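Local structure of enoyl-CoA hydratase (Mycobacterium tuberculosis, 5KJP) at residues V87-E90 and G91-L94; V186-E189 and P190-L194; T229-A232 and E233-K236; G250-A253 and F254-R258. The protein probably catalyses the reversible addition of water to the double bond of 2-enoyl-CoA thioesters in fatty acid metabolism, as a member of the crotonase superfamily. All blocks are in the same frame, centred on the assembly; numbering follows the deposited sequence.

From the N terminus, contact 1 (87-94) comes first: a beta hairpin whose strands 88-89 and 93-94 pack beside helix 41-56. Contact 2 (186-194) turns the chain from strand 186-188, an outermost strand of the six-stranded sheet, into helix 193-205; its centre lies about 29 Å from that of contact 1, on the opposite side of the chain's centre. Contact 3 (229-236) forms the first turns of helix 230-242, and contact 4 lies at the end of the next helix, 245-255. Both reach a second subunit. All four are local, met in series, none enclosing or crossing another; contact 1 closes a hairpin loop and contact 2 a turn.

Contact 1. Residues V87-E90 and G91-L94; sequences VVVE and GRGL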
# COMPACT_ATOMS: atom_id res chain seq x y z
N VAL A 87 -7.36 -2.39 31.70
CA VAL A 87 -6.37 -2.82 30.71
C VAL A 87 -6.29 -1.84 29.55
O VAL A 87 -5.20 -1.40 29.18
CB VAL A 87 -6.70 -4.22 30.16
CG1 VAL A 87 -5.55 -4.70 29.28
CG2 VAL A 87 -6.93 -5.19 31.30
N VAL A 88 -7.43 -1.51 28.96
CA VAL A 88 -7.45 -0.54 27.87
C VAL A 88 -7.61 0.85 28.45
O VAL A 88 -8.71 1.27 28.82
CB VAL A 88 -8.58 -0.82 26.87
CG1 VAL A 88 -8.53 0.17 25.71
CG2 VAL A 88 -8.48 -2.25 26.34
N VAL A 89 -6.50 1.57 28.55
CA VAL A 89 -6.47 2.84 29.25
C VAL A 89 -6.83 4.02 28.35
O VAL A 89 -6.28 4.18 27.26
CB VAL A 89 -5.08 3.09 29.87
CG1 VAL A 89 -5.00 4.47 30.50
CG2 VAL A 89 -4.76 2.00 30.89
N GLU A 90 -7.77 4.84 28.81
CA GLU A 90 -8.20 6.03 28.08
C GLU A 90 -6.99 6.90 27.70
O GLU A 90 -6.17 7.24 28.55
CB GLU A 90 -9.19 6.84 28.92
CG GLU A 90 -10.30 7.50 28.13
CD GLU A 90 -9.84 8.75 27.42
OE1 GLU A 90 -9.61 9.77 28.10
OE2 GLU A 90 -9.71 8.72 26.17
N GLY A 91 -6.89 7.23 26.42
CA GLY A 91 -5.80 8.07 25.94
C GLY A 91 -4.56 7.30 25.51
O GLY A 91 -3.66 7.87 24.91
N ARG A 92 -4.51 6.01 25.81
CA ARG A 92 -3.32 5.22 25.52
C ARG A 92 -3.64 3.90 24.83
O ARG A 92 -2.83 3.39 24.06
CB ARG A 92 -2.54 4.93 26.80
CG ARG A 92 -1.96 6.16 27.49
CD ARG A 92 -1.25 5.76 28.78
NE ARG A 92 -0.68 6.89 29.51
CZ ARG A 92 0.49 7.45 29.23
NH1 ARG A 92 1.24 7.00 28.23
NH2 ARG A 92 0.93 8.47 29.96
N GLY A 93 -4.82 3.35 25.12
CA GLY A 93 -5.23 2.08 24.56
C GLY A 93 -4.61 0.89 25.28
O GLY A 93 -4.46 0.90 26.50
N LEU A 94 -4.25 -0.13 24.51
CA LEU A 94 -3.61 -1.31 25.07
C LEU A 94 -2.13 -1.00 25.22
O LEU A 94 -1.34 -1.22 24.31
CB LEU A 94 -3.83 -2.53 24.17
CG LEU A 94 -3.52 -3.90 24.77
CD1 LEU A 94 -4.53 -4.25 25.85
CD2 LEU A 94 -3.46 -4.98 23.69
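Val-89 O is gripped by two backbone donors in succession, Gly-93 N at 2.7 Å and Arg-92 N at 2.9 Å. Gly-93 N lies in the plane of the carbonyl, whereas Arg-92 N is tilted 34° from it. The return bond runs from Val-89 N to Gly-93 O over 3.0 Å, and here the donor stands above the carbonyl plane. Because Arg-92 and Gly-93 both face Val-89, the pairing is a classic beta bulge, set in a short antiparallel hairpin of strands 88-89 and 93-94. Gly-91, at the bend, adopts backbone angles that leave no room for a CB beside the carbonyl oxygen before it, and Gly-93 has a positive phi that likewise favours glycine. Val-88 CA adds a CH contact to Gly-93 O at 3.6 Å.

Beyond the polar ladder, Val-87 and Leu-94 lie side by side and point the same way. Val-87 sets CG1 opposite its backbone N (chi1 -173°), and this methyl meets Leu-94 CD1 at 3.6 Å. The same leucine methyl is a looser 4.5 Å from Val-88 CG2. Arg-92 runs extended from CG to NE, its CB 3.8 Å from Val-89 O and its tip led off the hairpin to a salt bridge with Asp-52. Val-89 rests on Ser-44 of helix 41-56, whose hydroxyl is hydrogen-bonded to Val-87 O.

Contact 2. Residues V186-E189 and P190-L194; sequences VLAE and PGTAL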
# COMPACT_ATOMS: atom_id res chain seq x y z
N VAL A 186 12.72 -7.58 9.25
CA VAL A 186 13.85 -8.48 9.36
C VAL A 186 13.39 -9.84 9.88
O VAL A 186 12.75 -9.92 10.92
CB VAL A 186 14.93 -7.90 10.31
CG1 VAL A 186 16.06 -8.92 10.54
CG2 VAL A 186 15.48 -6.58 9.78
N LEU A 187 13.70 -10.89 9.13
CA LEU A 187 13.48 -12.25 9.61
C LEU A 187 14.72 -12.72 10.34
O LEU A 187 15.83 -12.63 9.82
CB LEU A 187 13.18 -13.20 8.46
CG LEU A 187 11.76 -13.22 7.89
CD1 LEU A 187 11.75 -14.07 6.63
CD2 LEU A 187 10.79 -13.76 8.94
N ALA A 188 14.53 -13.23 11.56
CA ALA A 188 15.65 -13.68 12.38
C ALA A 188 15.56 -15.18 12.61
O ALA A 188 14.49 -15.77 12.53
CB ALA A 188 15.66 -12.94 13.71
N GLU A 189 16.71 -15.81 12.89
CA GLU A 189 16.72 -17.19 13.34
C GLU A 189 15.93 -17.26 14.64
O GLU A 189 15.95 -16.30 15.42
CB GLU A 189 18.15 -17.71 13.54
CG GLU A 189 18.93 -17.91 12.24
CD GLU A 189 18.17 -18.76 11.24
OE1 GLU A 189 17.72 -19.86 11.62
OE2 GLU A 189 18.01 -18.31 10.09
N PRO A 190 15.20 -18.36 14.86
CA PRO A 190 14.44 -18.55 16.11
C PRO A 190 15.28 -18.29 17.35
O PRO A 190 16.39 -18.81 17.47
CB PRO A 190 14.01 -20.02 16.03
CG PRO A 190 13.88 -20.27 14.56
CD PRO A 190 14.98 -19.46 13.91
N GLY A 191 14.78 -17.44 18.24
CA GLY A 191 15.49 -17.13 19.47
C GLY A 191 16.45 -15.95 19.36
O GLY A 191 17.05 -15.55 20.36
N THR A 192 16.61 -15.39 18.16
CA THR A 192 17.58 -14.32 17.96
C THR A 192 16.95 -13.02 17.51
O THR A 192 17.65 -12.11 17.08
CB THR A 192 18.67 -14.72 16.92
OG1 THR A 192 18.10 -14.74 15.61
CG2 THR A 192 19.28 -16.08 17.24
N ALA A 193 15.62 -12.91 17.60
CA ALA A 193 14.94 -11.70 17.13
C ALA A 193 15.41 -10.45 17.89
O ALA A 193 15.61 -9.40 17.28
CB ALA A 193 13.42 -11.85 17.25
N LEU A 194 15.61 -10.57 19.20
CA LEU A 194 16.05 -9.41 19.98
C LEU A 194 17.43 -8.92 19.53
O LEU A 194 17.65 -7.72 19.40
CB LEU A 194 16.06 -9.74 21.47
CG LEU A 194 16.56 -8.65 22.42
CD1 LEU A 194 15.85 -7.32 22.15
CD2 LEU A 194 16.36 -9.08 23.87
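Thr-192 folds its side chain back on Glu-189, and its OG1 donates a hydrogen bond to Glu-189 O over 2.7 Å. A chi1 of 71° makes this possible, placing the hydroxyl between the threonine's own N and carbonyl carbon while CG2 sits opposite that carbon. Thr-192 N reaches the same oxygen, Glu-189 O, at 3.0 Å. Both donors come from one face of the carbonyl plane, the hydroxyl tilted 26° from it and the amide by a similar amount, so one residue holds the oxygen by backbone and side chain together. The amide bond closes a type II beta turn from Glu-189 to Thr-192, with Gly-191 at its third position, where only glycine sits easily.

Glu-189 bends at chi2 (-52°), which swings the carboxylate alongside the proline ring, with Glu-189 OE1 3.6 Å from Pro-190 CD. Glu-189 CB also touches Thr-192 OG1. The other carboxylate oxygen, Glu-189 OE2, has a long, weak ion pair with Arg-131.

Ala-188 points its methyl into the bend. Ala-188 CB meets Thr-192 OG1 at 3.6 Å and Ala-193 CA at 3.7 Å, with Ala-193 CB 4.3 Å off. Thr-192 occupies the N-cap position of the helix, but its side chain makes no capping bond. Glu-110 instead accepts from Gly-191 N and Ala-193 N. Backbone bonds of Ala-188 to Ala-129 and Arg-131 lay strand 186-188 along strand 126-130, and the turn 189-192 then leads into helix 193-205.

Contact 3. Residues T229-A232 and E233-K236; sequences TMFA and EQMK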
# COMPACT_ATOMS: atom_id res chain seq x y z
N THR A 229 -1.18 19.94 0.13
CA THR A 229 -0.61 20.59 1.31
C THR A 229 0.62 19.88 1.86
O THR A 229 1.30 20.43 2.73
CB THR A 229 -1.64 20.71 2.45
OG1 THR A 229 -1.99 19.41 2.94
CG2 THR A 229 -2.89 21.44 1.98
N MSE A 230 0.92 18.68 1.37
CA MSE A 230 1.92 17.83 2.02
C MSE A 230 3.32 18.47 2.08
O MSE A 230 4.01 18.36 3.09
CB MSE A 230 1.98 16.44 1.36
CG MSE A 230 2.25 16.39 -0.14
SE MSE A 230 2.22 14.53 -0.81
CE MSE A 230 3.26 14.77 -2.45
N PHE A 231 3.73 19.15 1.02
CA PHE A 231 5.06 19.76 1.04
C PHE A 231 5.16 20.94 2.01
O PHE A 231 6.18 21.11 2.68
CB PHE A 231 5.48 20.18 -0.38
CG PHE A 231 6.16 19.09 -1.16
CD1 PHE A 231 7.50 18.79 -0.93
CD2 PHE A 231 5.46 18.35 -2.11
CE1 PHE A 231 8.13 17.78 -1.64
CE2 PHE A 231 6.09 17.34 -2.83
CZ PHE A 231 7.43 17.05 -2.59
N ALA A 232 4.10 21.74 2.10
CA ALA A 232 4.09 22.87 3.03
C ALA A 232 4.03 22.39 4.49
O ALA A 232 4.70 22.94 5.36
CB ALA A 232 2.92 23.80 2.73
N GLU A 233 3.23 21.36 4.75
CA GLU A 233 3.17 20.75 6.07
C GLU A 233 4.52 20.14 6.45
O GLU A 233 4.97 20.26 7.60
CB GLU A 233 2.08 19.67 6.11
CG GLU A 233 0.67 20.18 5.91
CD GLU A 233 0.10 20.89 7.13
OE1 GLU A 233 0.88 21.23 8.05
OE2 GLU A 233 -1.13 21.09 7.17
N GLN A 234 5.17 19.50 5.48
CA GLN A 234 6.48 18.90 5.70
C GLN A 234 7.54 19.94 6.04
O GLN A 234 8.38 19.72 6.92
CB GLN A 234 6.90 18.11 4.45
CG GLN A 234 8.27 17.48 4.58
CD GLN A 234 8.69 16.73 3.33
OE1 GLN A 234 8.77 15.51 3.34
NE2 GLN A 234 8.96 17.47 2.25
N MSE A 235 7.50 21.08 5.35
CA MSE A 235 8.47 22.15 5.52
C MSE A 235 8.58 22.62 6.97
O MSE A 235 9.67 22.92 7.46
CB MSE A 235 8.10 23.34 4.61
CG MSE A 235 9.11 24.48 4.62
SE MSE A 235 10.90 23.90 4.13
CE MSE A 235 10.64 23.72 2.21
N LYS A 236 7.44 22.69 7.65
CA LYS A 236 7.40 23.14 9.05
C LYS A 236 8.21 22.22 9.95
O LYS A 236 8.80 22.64 10.94
CB LYS A 236 5.96 23.20 9.55
CG LYS A 236 5.03 24.07 8.72
CD LYS A 236 3.58 23.81 9.11
CE LYS A 236 2.63 24.73 8.37
NZ LYS A 236 1.22 24.25 8.46
O HOH W 1 8.78 20.47 2.34
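Gln-234 and Phe-231 stand side by side on the first turns of helix 230-242, their side chains pointing the same way. The alpha-helical ladder beneath them runs from Glu-233 N to Thr-229 O, from Gln-234 N to Met-230 O and from Met-235 N to Phe-231 O. The first of these is the straightest.

The Gln-234 side chain runs outward from the helix. Gln-234 CB leaves the backbone 3.2 Å from Met-230 O and also brushes Phe-231 O. With CG opposite the backbone N (chi1 179°) and the chain extended beyond it, the amide is carried out alongside the phenylalanine ring. At the tip Gln-234 NE2 lies 3.7 Å from Phe-231 CD1, an oblique approach with the ring and amide planes nearly perpendicular, 84° apart. NE2 also donates to a water, which in turn donates to Phe-231 O; that carbonyl therefore receives the water as well as Met-235 N.

This side of the helix faces a second subunit: Gln-234 packs on Gly-147, Phe-231 on Glu-98 and selenomethionine Met-230 on Leu-152, all of that neighbouring chain.

Glu-233 takes another direction, its CG passing 3.3 Å from Thr-229 O. Thr-229 OG1 lies near the same CG but bonds to Ser-226. The bend of Glu-233 at chi2 turns its carboxylate toward Lys-236, which runs extended beyond CG past Ala-232 O. Lys-236 NZ completes a salt bridge to Glu-233 OE1 at 3.1 Å, arriving from above the carboxylate plane, 56° out of it.

Contact 4. Residues G250-A253 and F254-R258; sequences GAIA and FAERR
Ala-253 O receives Arg-258 N at 3.0 Å in a nearly straight bond (174°), closing the end of the helix. With Arg-257 N bonded to Phe-254 O and Arg-257 at positive phi, this is a Schellman motif. Ordinary helical bonds precede it: Phe-254 N to Gly-250 O, Ala-255 N to Ala-251 O and Glu-256 N to Ile-252 O.

Charged side chains meet next to it. Arg-258 grips Glu-256 side-on, NE at 3.1 Å and NH2 at 3.2 Å, both to OE1, which lies in the guanidinium plane. Arg-258 NH1 forms a salt bridge with Glu-249, so the guanidinium is shared between two acids.

Van der Waals contacts line the guanidinium. The bend of Arg-258 at chi2 (89°) folds it back so that one face lies over Ala-253, whose CA sits 3.7 Å above the plane and over its centre. Ile-252 CG2 approaches obliquely, 3.4 Å from Arg-258 NH2, and also touches Glu-256 CD at 3.7 Å.

Helix 245-255, which follows helix 230-242, ends beside a second subunit, where Phe-254 makes a cation-pi contact with Arg-142 of that neighbouring chain.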
# COMPACT_ATOMS: atom_id res chain seq x y z
N GLY A 250 26.78 17.12 11.32
CA GLY A 250 26.66 16.07 10.32
C GLY A 250 27.45 16.41 9.07
O GLY A 250 28.12 15.54 8.49
N ALA A 251 27.40 17.67 8.67
CA ALA A 251 28.11 18.12 7.48
C ALA A 251 29.62 18.12 7.71
O ALA A 251 30.40 17.71 6.85
CB ALA A 251 27.63 19.50 7.05
N ILE A 252 30.03 18.60 8.89
CA ILE A 252 31.44 18.63 9.27
C ILE A 252 32.02 17.23 9.33
O ILE A 252 33.08 16.95 8.77
CB ILE A 252 31.64 19.32 10.64
CG1 ILE A 252 31.32 20.81 10.55
CG2 ILE A 252 33.06 19.11 11.13
CD1 ILE A 252 32.30 21.60 9.73
N ALA A 253 31.30 16.34 10.02
CA ALA A 253 31.77 14.97 10.22
C ALA A 253 31.94 14.24 8.90
O ALA A 253 32.95 13.57 8.68
CB ALA A 253 30.80 14.22 11.11
N PHE A 254 30.95 14.38 8.01
CA PHE A 254 31.01 13.75 6.70
C PHE A 254 32.21 14.26 5.90
O PHE A 254 32.93 13.47 5.29
CB PHE A 254 29.71 14.01 5.93
CG PHE A 254 29.47 13.03 4.82
CD1 PHE A 254 28.52 12.03 4.95
CD2 PHE A 254 30.22 13.08 3.65
CE1 PHE A 254 28.30 11.12 3.94
CE2 PHE A 254 30.00 12.17 2.63
CZ PHE A 254 29.04 11.19 2.77
N ALA A 255 32.42 15.57 5.90
CA ALA A 255 33.52 16.18 5.17
C ALA A 255 34.87 15.72 5.71
O ALA A 255 35.86 15.66 4.98
CB ALA A 255 33.42 17.70 5.22
N GLU A 256 34.90 15.37 7.00
CA GLU A 256 36.13 14.94 7.64
C GLU A 256 36.22 13.41 7.73
O GLU A 256 37.12 12.87 8.37
CB GLU A 256 36.26 15.58 9.02
CG GLU A 256 36.37 17.10 8.97
CD GLU A 256 36.46 17.74 10.34
OE1 GLU A 256 36.26 17.04 11.35
OE2 GLU A 256 36.75 18.95 10.41
N ARG A 257 35.27 12.73 7.08
CA ARG A 257 35.22 11.26 7.05
C ARG A 257 35.33 10.61 8.42
O ARG A 257 36.10 9.67 8.61
CB ARG A 257 36.33 10.70 6.16
CG ARG A 257 36.26 11.12 4.71
CD ARG A 257 37.32 10.37 3.91
NE ARG A 257 37.56 10.97 2.61
CZ ARG A 257 38.46 11.92 2.39
NH1 ARG A 257 39.20 12.39 3.39
NH2 ARG A 257 38.62 12.41 1.17
N ARG A 258 34.57 11.11 9.39
CA ARG A 258 34.58 10.52 10.72
C ARG A 258 33.18 10.56 11.32
O ARG A 258 32.28 11.17 10.75
CB ARG A 258 35.59 11.23 11.62
CG ARG A 258 35.53 12.75 11.57
CD ARG A 258 34.55 13.30 12.59
NE ARG A 258 34.62 14.76 12.69
CZ ARG A 258 33.77 15.49 13.41
NH1 ARG A 258 32.80 14.89 14.10
NH2 ARG A 258 33.89 16.80 13.45